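Local coordinates for protein probable mRNA-capping enzyme (Acanthamoeba polyphaga mimivirus, PDB 3BGY) that hydrolyses the gamma-phosphate from the 5'-triphosphate end of mRNA through this tunnel-type triphosphatase domain, the N-terminal part of a multifunctional viral mRNA-capping enzyme, at residues 56-61 / 178-183; 68-73 / 172-177; 88-93 / 119-124. One frame throughout, in Å; residues are numbered along the deposited sequence.

Interaction 1. Residues 56-61 / 178-183; sequences HYINIT and YSFTIN
Phe180 offers one face of its ring to Tyr57: CB of Tyr57 stands 3.4 Å from the ring centroid, only 3° off the normal, a CH-pi contact that covers the middle of the ring. Beyond that methylene the two aromatic planes are inclined by 31° with centroids 5.5 Å apart. The Tyr57 ring carries CD2 of His56 over the centre of one face, while CG2 of Ile182 approaches it obliquely, 4.0 Å from CE1. Further contacts gather round the Phe180 ring. CG1 of Ile58, beside its own backbone N and anti to the carbonyl carbon (chi1 -75°), passes 3.8 Å from CE1 of Phe180, and OG1 of Thr61 comes within 3.8 Å of CD1 of the same ring. That hydroxyl is held by its bond to Tyr57 O, at 2.7 Å. Thr61 N donates to the same carbonyl from the opposite side of its plane, and this double grip fixes the residue that leaves the helix just where it meets Phe180. Ile66 and Ile190, on the two strands flanking 169-183, also touch Phe180, and Val231 and Ile234 of helix 221-235 adjoin Tyr57. The short axes of 56-60 and 178-183 pass 9.4 Å apart. The arrangement is helix-on-sheet packing, in which the C-terminal turn of helix 47-60 lies against strand 169-183, probably on the outer wall of the antiparallel barrel that defines a tunnel triphosphatase.

Interaction 2. Residues 68-73 / 172-177; sequences SNNYLD and YRYKTR. With ACT (acetate ion), chain E.
Tyr71 meets both Lys175 and Arg177, and its aromatic ring organises this side of the paired strands. Its CG sits between the backbone N and the carbonyl carbon (chi1 61°). CB of Lys175 lies over one ring face, 4.1 Å from the centroid and offset toward the rim. In the conformer of Arg177 given here, one of two, CE1 of Tyr71 stands 3.7 Å above the middle of the guanidinium, with the two planes 51° apart. The extended Lys175 chain carries NZ to a weak salt bridge with Asp73 OD2, at 3.4 Å. A water makes the closer link: it accepts from Lys175 NZ at 2.7 Å, donates to Asp73 OD2, and also bonds to Tyr71 OH. Another water accepts from Arg177 NE. On the other side of the sheet, Thr176 OG1 donates to Asn70 OD1 at 3.0 Å, and Tyr174 OH rests against Asn70 CB. Ser68 OG donates to acetate OXT at a very short 2.5 Å; the ion probably comes from the crystallisation liquor.

Behind these groups, Asn69-Arg177, Tyr71-Lys175 and Asp73-Arg173 are antiparallel hydrogen-bonded pairs. Further out, Ser87 OG bonds to Asp73 OD1 and Phe89 stacks on Tyr71, while Leu72, on the Asn70 side, packs against Ile94 and Phe97 of helix 91-101. The side bearing Asn69, Tyr71, Asp73, Arg173, Lys175 and Arg177 is polar and hydrated, consistent with the tunnel lining; its basic groups, partly balanced by Asp73, would probably attract anions such as the RNA triphosphate.

Interaction 3. Residues 88-93 / 119-124; sequences LFNQEQ and SDDIEI
Phe89 and Asp121 supply the direct hydrogen bond of this contact: Phe89 N donates to Asp121 O at 2.9 Å, nearly straight at 169°. It lies next to the antiparallel, non-hydrogen-bonded pair of Leu88 and Ile122, where the two chains cease to run as neighbouring strands.

Water extends the polar bonding. One molecule donates to Asp121 O and, at 2.7 Å, to Gln93 OE1, while accepting from Asn90 N; the Asp121 carbonyl is therefore gripped by both a backbone N-H and a water. A second water accepts from Asn90 ND2 and donates to Asp121 OD2, bridging two side chains that make no direct hydrogen bond to each other.

A capping bond starts the helix. Asn90 is the N-cap of helix 91-101, and its OD1 accepts from Gln93 N at 2.9 Å, in the amide carbonyl plane. In the other segment, a type I turn from Ser119 to Ile122, with Ile122 N bonded to Ser119 O, leads into the next strand.

Van der Waals packing makes up the rest. Leu88 and Ile122, an apolar pair, lie side by side, CD2 to CG1 at 4.0 Å. The tip of Ile122, CD1, meets NE2 of Gln93 at 3.5 Å, the two side chains crossing at about a right angle. The Phe89 ring has Asp121 O at its edge, and the extended Glu123 chain brings its CD obliquely to within 3.5 Å of CE1 of Phe89.

Around this junction, Leu88 is backbone-bonded to Leu72 and Glu123 to Ser87, placing strand 83-88 between strands 66-77 and 122-136, with helix 91-101 starting directly beyond it.

In the fold
From the N terminus, helix 47-60 ends in residues 56-61, which later meet residues 178-183 near the close of strand 169-183; interaction 1 thus spans the widest loop. Within it, interaction 2 pairs strand 66-77 with an earlier part of the same strand 169-183, and within that, interaction 3 joins residues 88-93 to 119-124 across a mostly helical excursion. The three nest without crossing. Interactions 1 and 2 touch where Tyr178 packs on Ser68, and interactions 2 and 3 meet through Gln91 NE2 to Asn70 O. Together they connect helices 47-60 and 91-101 with four strands adjacent in the barrel.

Interaction 1. Residues 56-61 / 178-183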
loop_
_atom_site.group_PDB
_atom_site.type_symbol
_atom_site.label_atom_id
_atom_site.label_comp_id
_atom_site.label_asym_id
_atom_site.label_seq_id
_atom_site.Cartn_x
_atom_site.Cartn_y
_atom_site.Cartn_z
ATOM N N HIS A 56 8.172 -8.207 16.967
ATOM C CA HIS A 56 7.235 -9.283 17.307
ATOM C C HIS A 56 7.056 -10.243 16.133
ATOM O O HIS A 56 7.213 -11.454 16.290
ATOM C CB HIS A 56 5.855 -8.728 17.688
ATOM C CG HIS A 56 4.812 -9.791 17.869
ATOM N ND1 HIS A 56 4.756 -10.589 18.990
ATOM C CD2 HIS A 56 3.837 -10.240 17.040
ATOM C CE1 HIS A 56 3.791 -11.485 18.845
ATOM N NE2 HIS A 56 3.220 -11.293 17.672
ATOM N N TYR A 57 6.758 -9.687 14.959
ATOM C CA TYR A 57 6.524 -10.545 13.797
ATOM C C TYR A 57 7.763 -11.226 13.247
ATOM O O TYR A 57 7.685 -12.369 12.808
ATOM C CB TYR A 57 5.740 -9.795 12.738
ATOM C CG TYR A 57 4.279 -9.690 13.083
ATOM C CD1 TYR A 57 3.440 -10.820 13.027
ATOM C CD2 TYR A 57 3.741 -8.483 13.505
ATOM C CE1 TYR A 57 2.068 -10.732 13.401
ATOM C CE2 TYR A 57 2.391 -8.379 13.873
ATOM C CZ TYR A 57 1.567 -9.504 13.820
ATOM O OH TYR A 57 0.266 -9.364 14.200
ATOM N N ILE A 58 8.929 -10.603 13.399
ATOM C CA ILE A 58 10.167 -11.256 12.944
ATOM C C ILE A 58 10.433 -12.523 13.788
ATOM O O ILE A 58 10.709 -13.593 13.227
ATOM C CB ILE A 58 11.381 -10.291 12.983
ATOM C CG1 ILE A 58 11.271 -9.326 11.804
ATOM C CG2 ILE A 58 12.728 -11.060 12.851
ATOM C CD1 ILE A 58 12.190 -8.144 11.860
ATOM N N ASN A 59 10.295 -12.437 15.113
ATOM C CA ASN A 59 10.550 -13.626 15.936
ATOM C C ASN A 59 9.541 -14.770 15.842
ATOM O O ASN A 59 9.918 -15.929 16.027
ATOM C CB ASN A 59 10.933 -13.304 17.395
ATOM C CG ASN A 59 9.958 -12.385 18.095
ATOM O OD1 ASN A 59 10.350 -11.329 18.579
ATOM N ND2 ASN A 59 8.703 -12.799 18.205
ATOM N N ILE A 60 8.281 -14.462 15.521
ATOM C CA ILE A 60 7.289 -15.535 15.386
ATOM C C ILE A 60 7.059 -16.052 13.955
ATOM O O ILE A 60 6.488 -17.122 13.776
ATOM C CB ILE A 60 5.903 -15.179 16.020
ATOM C CG1 ILE A 60 5.227 -14.018 15.271
ATOM C CG2 ILE A 60 6.061 -14.875 17.520
ATOM C CD1 ILE A 60 3.753 -13.870 15.547
ATOM N N THR A 61 7.489 -15.283 12.947
ATOM C CA THR A 61 7.257 -15.654 11.551
ATOM C C THR A 61 8.415 -16.404 10.918
ATOM O O THR A 61 9.548 -15.920 10.935
ATOM C CB THR A 61 6.884 -14.408 10.693
ATOM O OG1 THR A 61 5.821 -13.710 11.353
ATOM C CG2 THR A 61 6.394 -14.782 9.293
ATOM N N TYR A 178 8.208 -4.360 5.635
ATOM C CA TYR A 178 8.386 -5.710 6.145
ATOM C C TYR A 178 6.995 -6.318 5.975
ATOM O O TYR A 178 6.004 -5.727 6.422
ATOM C CB TYR A 178 8.783 -5.726 7.618
ATOM C CG TYR A 178 10.089 -5.055 7.913
ATOM C CD1 TYR A 178 10.141 -3.662 8.103
ATOM C CD2 TYR A 178 11.285 -5.789 7.968
ATOM C CE1 TYR A 178 11.375 -2.993 8.337
ATOM C CE2 TYR A 178 12.532 -5.137 8.196
ATOM C CZ TYR A 178 12.565 -3.740 8.379
ATOM O OH TYR A 178 13.768 -3.089 8.570
ATOM N N SER A 179 6.916 -7.457 5.283
ATOM C CA SER A 179 5.644 -8.146 5.044
ATOM C C SER A 179 5.687 -9.519 5.663
ATOM O O SER A 179 6.629 -10.292 5.452
ATOM C CB SER A 179 5.348 -8.263 3.543
ATOM O OG SER A 179 5.208 -6.975 2.952
ATOM N N PHE A 180 4.678 -9.816 6.477
ATOM C CA PHE A 180 4.637 -11.101 7.152
ATOM C C PHE A 180 3.411 -11.870 6.715
ATOM O O PHE A 180 2.292 -11.460 6.987
ATOM C CB PHE A 180 4.618 -10.876 8.668
ATOM C CG PHE A 180 5.767 -10.048 9.152
ATOM C CD1 PHE A 180 7.001 -10.645 9.436
ATOM C CD2 PHE A 180 5.632 -8.651 9.306
ATOM C CE1 PHE A 180 8.101 -9.885 9.867
ATOM C CE2 PHE A 180 6.732 -7.870 9.747
ATOM C CZ PHE A 180 7.980 -8.491 10.033
ATOM N N THR A 181 3.609 -12.988 6.018
ATOM C CA THR A 181 2.479 -13.788 5.559
ATOM C C THR A 181 2.086 -14.691 6.727
ATOM O O THR A 181 2.719 -15.702 6.981
ATOM C CB THR A 181 2.849 -14.572 4.259
ATOM O OG1 THR A 181 3.134 -13.631 3.216
ATOM C CG2 THR A 181 1.653 -15.428 3.800
ATOM N N ILE A 182 1.080 -14.262 7.478
ATOM C CA ILE A 182 0.680 -15.001 8.672
ATOM C C ILE A 182 -0.044 -16.330 8.450
ATOM O O ILE A 182 0.028 -17.226 9.292
ATOM C CB ILE A 182 -0.023 -14.073 9.694
ATOM C CG1 ILE A 182 -1.202 -13.354 9.052
ATOM C CG2 ILE A 182 0.993 -13.025 10.253
ATOM C CD1 ILE A 182 -2.095 -12.611 10.070
ATOM N N ASN A 183 -0.734 -16.436 7.323
ATOM C CA ASN A 183 -1.437 -17.646 6.889
ATOM C C ASN A 183 -1.708 -17.470 5.410
ATOM O O ASN A 183 -1.370 -16.431 4.833
ATOM C CB ASN A 183 -2.729 -17.939 7.706
ATOM C CG ASN A 183 -3.702 -16.760 7.750
ATOM O OD1 ASN A 183 -4.079 -16.203 6.715
ATOM N ND2 ASN A 183 -4.148 -16.408 8.950
#

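Interaction 2. Residues 68-73 / 172-177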
loop_
_atom_site.group_PDB
_atom_site.type_symbol
_atom_site.label_atom_id
_atom_site.label_comp_id
_atom_site.label_asym_id
_atom_site.label_seq_id
_atom_site.Cartn_x
_atom_site.Cartn_y
_atom_site.Cartn_z
ATOM N N SER A 68 11.107 -8.446 2.936
ATOM C CA SER A 68 11.427 -7.069 3.288
ATOM C C SER A 68 12.016 -6.398 2.073
ATOM O O SER A 68 12.767 -7.018 1.323
ATOM C CB SER A 68 12.357 -6.951 4.499
ATOM O OG SER A 68 13.522 -7.725 4.349
ATOM N N ASN A 69 11.577 -5.177 1.798
ATOM C CA ASN A 69 12.067 -4.462 0.614
ATOM C C ASN A 69 12.173 -2.978 0.847
ATOM O O ASN A 69 11.371 -2.414 1.565
ATOM C CB ASN A 69 11.084 -4.608 -0.562
ATOM C CG ASN A 69 11.057 -5.994 -1.157
ATOM O OD1 ASN A 69 12.036 -6.450 -1.755
ATOM N ND2 ASN A 69 9.927 -6.669 -1.016
ATOM N N ASN A 70 13.132 -2.356 0.173
ATOM C CA ASN A 70 13.323 -0.901 0.180
ATOM C C ASN A 70 12.920 -0.549 -1.269
ATOM O O ASN A 70 13.395 -1.179 -2.228
ATOM C CB ASN A 70 14.791 -0.486 0.357
ATOM C CG ASN A 70 15.379 -0.922 1.666
ATOM O OD1 ASN A 70 14.783 -0.732 2.711
ATOM N ND2 ASN A 70 16.582 -1.487 1.616
ATOM N N TYR A 71 11.994 0.385 -1.442
ATOM C CA TYR A 71 11.564 0.769 -2.786
ATOM C C TYR A 71 11.069 2.193 -2.862
ATOM O O TYR A 71 10.666 2.763 -1.863
ATOM C CB TYR A 71 10.488 -0.190 -3.329
ATOM C CG TYR A 71 9.194 -0.273 -2.545
ATOM C CD1 TYR A 71 9.096 -1.073 -1.397
ATOM C CD2 TYR A 71 8.039 0.377 -3.004
ATOM C CE1 TYR A 71 7.858 -1.228 -0.733
ATOM C CE2 TYR A 71 6.799 0.223 -2.354
ATOM C CZ TYR A 71 6.720 -0.577 -1.224
ATOM O OH TYR A 71 5.512 -0.698 -0.574
ATOM N N LEU A 72 11.070 2.744 -4.072
ATOM C CA LEU A 72 10.591 4.100 -4.299
ATOM C C LEU A 72 9.283 4.071 -5.110
ATOM O O LEU A 72 9.234 3.507 -6.216
ATOM C CB LEU A 72 11.653 4.911 -5.083
ATOM C CG LEU A 72 11.214 6.323 -5.473
ATOM C CD1 LEU A 72 11.021 7.172 -4.257
ATOM C CD2 LEU A 72 12.214 6.957 -6.434
ATOM N N ASP A 73 8.217 4.646 -4.545
ATOM C CA ASP A 73 6.929 4.763 -5.240
ATOM C C ASP A 73 6.821 6.137 -5.873
ATOM O O ASP A 73 7.018 7.145 -5.199
ATOM C CB ASP A 73 5.738 4.668 -4.274
ATOM C CG ASP A 73 5.304 3.259 -4.001
ATOM O OD1 ASP A 73 5.790 2.333 -4.667
ATOM O OD2 ASP A 73 4.425 3.079 -3.134
ATOM N N TYR A 172 6.164 11.318 -4.200
ATOM C CA TYR A 172 7.239 10.341 -4.008
ATOM C C TYR A 172 7.196 9.767 -2.618
ATOM O O TYR A 172 6.985 10.496 -1.656
ATOM C CB TYR A 172 8.603 10.997 -4.191
ATOM C CG TYR A 172 8.733 11.683 -5.523
ATOM C CD1 TYR A 172 9.107 10.957 -6.667
ATOM C CD2 TYR A 172 8.402 13.053 -5.672
ATOM C CE1 TYR A 172 9.151 11.569 -7.926
ATOM C CE2 TYR A 172 8.441 13.688 -6.961
ATOM C CZ TYR A 172 8.820 12.924 -8.064
ATOM O OH TYR A 172 8.888 13.492 -9.301
ATOM N N ARG A 173 7.280 8.443 -2.527
ATOM C CA ARG A 173 7.309 7.793 -1.224
ATOM C C ARG A 173 8.408 6.754 -1.249
ATOM O O ARG A 173 8.359 5.844 -2.060
ATOM C CB ARG A 173 5.972 7.128 -0.877
ATOM C CG ARG A 173 4.878 8.132 -0.554
ATOM C CD ARG A 173 3.592 7.477 -0.126
ATOM N NE ARG A 173 2.624 8.506 0.251
ATOM C CZ ARG A 173 1.310 8.427 0.055
ATOM N NH1 ARG A 173 0.774 7.358 -0.522
ATOM N NH2 ARG A 173 0.535 9.458 0.379
ATOM N N TYR A 174 9.409 6.930 -0.393
ATOM C CA TYR A 174 10.501 5.971 -0.277
ATOM C C TYR A 174 10.096 5.117 0.916
ATOM O O TYR A 174 9.915 5.617 2.054
ATOM C CB TYR A 174 11.849 6.642 -0.015
ATOM C CG TYR A 174 12.987 5.637 -0.025
ATOM C CD1 TYR A 174 13.325 4.956 -1.198
ATOM C CD2 TYR A 174 13.681 5.307 1.163
ATOM C CE1 TYR A 174 14.330 3.951 -1.202
ATOM C CE2 TYR A 174 14.697 4.303 1.169
ATOM C CZ TYR A 174 15.009 3.637 -0.014
ATOM O OH TYR A 174 16.004 2.676 0.009
ATOM N N LYS A 175 10.022 3.818 0.675
ATOM C CA LYS A 175 9.540 2.894 1.699
ATOM C C LYS A 175 10.434 1.739 2.063
ATOM O O LYS A 175 11.112 1.203 1.182
ATOM C CB LYS A 175 8.243 2.284 1.168
ATOM C CG LYS A 175 7.072 3.281 1.038
ATOM C CD LYS A 175 5.815 2.582 0.547
ATOM C CE LYS A 175 4.652 3.541 0.455
ATOM N NZ LYS A 175 3.395 2.839 0.069
ATOM N N THR A 176 10.439 1.379 3.356
ATOM C CA THR A 176 11.133 0.180 3.840
ATOM C C THR A 176 9.952 -0.595 4.414
ATOM O O THR A 176 9.393 -0.225 5.462
ATOM C CB THR A 176 12.226 0.460 4.899
ATOM O OG1 THR A 176 13.253 1.250 4.287
ATOM C CG2 THR A 176 12.857 -0.875 5.387
ATOM N N ARG A 177 9.653 -1.703 3.765
ATOM C CA ARG A 177 8.516 -2.511 4.156
ATOM C C ARG A 177 8.939 -3.879 4.640
ATOM O O ARG A 177 9.972 -4.410 4.233
ATOM C CB ARG A 177 7.578 -2.638 2.945
ATOM C CG ARG A 177 6.242 -3.385 3.161
ATOM C CD ARG A 177 5.435 -3.450 1.870
ATOM N NE ARG A 177 6.145 -4.150 0.796
ATOM C CZ ARG A 177 5.713 -4.259 -0.463
ATOM N NH1 ARG A 177 4.565 -3.712 -0.840
ATOM N NH2 ARG A 177 6.424 -4.936 -1.352
HETATM C C ACT E . 15.281 -8.920 1.731
HETATM O O ACT E . 15.026 -8.941 0.415
HETATM O OXT ACT E . 14.990 -7.960 2.379
HETATM C CH3 ACT E . 15.927 -10.089 2.400
HETATM O O HOH W 1 7.763 -6.226 1.572
HETATM O O HOH W 2 3.511 0.894 -1.769
#

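Interaction 3. Residues 88-93 / 119-124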
loop_
_atom_site.group_PDB
_atom_site.type_symbol
_atom_site.label_atom_id
_atom_site.label_comp_id
_atom_site.label_asym_id
_atom_site.label_seq_id
_atom_site.Cartn_x
_atom_site.Cartn_y
_atom_site.Cartn_z
ATOM N N LEU A 88 9.654 1.228 -7.837
ATOM C CA LEU A 88 11.001 0.817 -8.277
ATOM C C LEU A 88 11.672 0.062 -7.145
ATOM O O LEU A 88 11.947 0.648 -6.094
ATOM C CB LEU A 88 11.819 2.046 -8.657
ATOM C CG LEU A 88 11.285 2.901 -9.805
ATOM C CD1 LEU A 88 12.226 4.083 -10.046
ATOM C CD2 LEU A 88 11.167 2.057 -11.086
ATOM N N PHE A 89 11.972 -1.224 -7.382
ATOM C CA PHE A 89 12.587 -2.080 -6.365
ATOM C C PHE A 89 14.091 -2.262 -6.511
ATOM O O PHE A 89 14.765 -2.705 -5.582
ATOM C CB PHE A 89 11.907 -3.460 -6.339
ATOM C CG PHE A 89 10.514 -3.438 -5.776
ATOM C CD1 PHE A 89 9.417 -3.166 -6.614
ATOM C CD2 PHE A 89 10.277 -3.725 -4.415
ATOM C CE1 PHE A 89 8.100 -3.171 -6.109
ATOM C CE2 PHE A 89 8.950 -3.738 -3.903
ATOM C CZ PHE A 89 7.866 -3.461 -4.747
ATOM N N ASN A 90 14.618 -1.958 -7.692
ATOM C CA ASN A 90 16.064 -2.115 -7.899
ATOM C C ASN A 90 16.784 -0.869 -7.343
ATOM O O ASN A 90 16.560 0.227 -7.821
ATOM C CB ASN A 90 16.327 -2.325 -9.390
ATOM C CG ASN A 90 17.796 -2.482 -9.701
ATOM O OD1 ASN A 90 18.506 -1.497 -9.846
ATOM N ND2 ASN A 90 18.262 -3.721 -9.762
ATOM N N GLN A 91 17.659 -1.062 -6.351
ATOM C CA GLN A 91 18.374 0.050 -5.701
ATOM C C GLN A 91 19.244 0.915 -6.597
ATOM O O GLN A 91 19.278 2.134 -6.428
ATOM C CB GLN A 91 19.150 -0.433 -4.464
ATOM C CG GLN A 91 18.352 -1.340 -3.505
ATOM C CD GLN A 91 17.081 -0.693 -2.968
ATOM O OE1 GLN A 91 17.135 0.340 -2.289
ATOM N NE2 GLN A 91 15.925 -1.276 -3.311
ATOM N N GLU A 92 19.874 0.299 -7.603
ATOM C CA GLU A 92 20.702 1.030 -8.555
ATOM C C GLU A 92 19.804 1.922 -9.439
ATOM O O GLU A 92 20.132 3.084 -9.672
ATOM C CB GLU A 92 21.518 0.047 -9.409
ATOM C CG GLU A 92 22.544 0.704 -10.338
ATOM C CD GLU A 92 23.508 -0.281 -10.997
ATOM O OE1 GLU A 92 23.338 -1.514 -10.863
ATOM O OE2 GLU A 92 24.452 0.194 -11.660
ATOM N N GLN A 93 18.625 1.403 -9.803
ATOM C CA GLN A 93 17.646 2.119 -10.635
ATOM C C GLN A 93 17.031 3.309 -9.871
ATOM O O GLN A 93 16.803 4.369 -10.467
ATOM C CB GLN A 93 16.551 1.153 -11.122
ATOM C CG GLN A 93 15.520 1.802 -12.054
ATOM C CD GLN A 93 14.732 0.811 -12.881
ATOM O OE1 GLN A 93 14.554 -0.351 -12.501
ATOM N NE2 GLN A 93 14.273 1.262 -14.045
ATOM N N SER A 119 8.116 -5.139 -14.873
ATOM C CA SER A 119 9.024 -6.278 -14.746
ATOM C C SER A 119 8.965 -6.643 -13.267
ATOM O O SER A 119 8.226 -6.008 -12.491
ATOM C CB SER A 119 10.447 -5.865 -15.131
ATOM O OG SER A 119 10.948 -4.893 -14.227
ATOM N N ASP A 120 9.750 -7.637 -12.858
ATOM C CA ASP A 120 9.769 -8.042 -11.454
ATOM C C ASP A 120 10.246 -6.941 -10.499
ATOM O O ASP A 120 9.798 -6.879 -9.350
ATOM C CB ASP A 120 10.625 -9.287 -11.255
ATOM C CG ASP A 120 10.210 -10.067 -10.034
ATOM O OD1 ASP A 120 9.041 -10.510 -10.000
ATOM O OD2 ASP A 120 11.039 -10.238 -9.113
ATOM N N ASP A 121 11.130 -6.071 -10.996
ATOM C CA ASP A 121 11.682 -4.972 -10.202
ATOM C C ASP A 121 10.945 -3.637 -10.400
ATOM O O ASP A 121 11.338 -2.639 -9.787
ATOM C CB ASP A 121 13.170 -4.755 -10.532
ATOM C CG ASP A 121 14.092 -5.801 -9.921
ATOM O OD1 ASP A 121 13.766 -6.404 -8.877
ATOM O OD2 ASP A 121 15.188 -5.986 -10.484
ATOM N N ILE A 122 9.951 -3.611 -11.299
ATOM C CA ILE A 122 9.166 -2.405 -11.595
ATOM C C ILE A 122 7.683 -2.791 -11.583
ATOM O O ILE A 122 7.153 -3.383 -12.534
ATOM C CB ILE A 122 9.539 -1.758 -12.987
ATOM C CG1 ILE A 122 11.042 -1.407 -13.032
ATOM C CG2 ILE A 122 8.659 -0.513 -13.255
ATOM C CD1 ILE A 122 11.547 -0.886 -14.392
ATOM N N GLU A 123 7.003 -2.443 -10.496
ATOM C CA GLU A 123 5.580 -2.765 -10.373
ATOM C C GLU A 123 4.779 -1.535 -10.741
ATOM O O GLU A 123 5.114 -0.420 -10.330
ATOM C CB GLU A 123 5.243 -3.237 -8.958
ATOM C CG GLU A 123 5.780 -4.641 -8.662
ATOM C CD GLU A 123 5.452 -5.144 -7.259
ATOM O OE1 GLU A 123 4.787 -4.422 -6.481
ATOM O OE2 GLU A 123 5.902 -6.261 -6.934
ATOM N N ILE A 124 3.754 -1.741 -11.561
ATOM C CA ILE A 124 2.928 -0.641 -12.055
ATOM C C ILE A 124 1.464 -0.936 -11.810
ATOM O O ILE A 124 0.988 -2.043 -12.083
ATOM C CB ILE A 124 3.144 -0.449 -13.590
ATOM C CG1 ILE A 124 4.630 -0.245 -13.892
ATOM C CG2 ILE A 124 2.341 0.725 -14.087
ATOM C CD1 ILE A 124 4.959 0.014 -15.356
HETATM O O HOH W 3 13.436 -0.890 -10.151
HETATM O O HOH W 4 17.112 -6.045 -8.338
#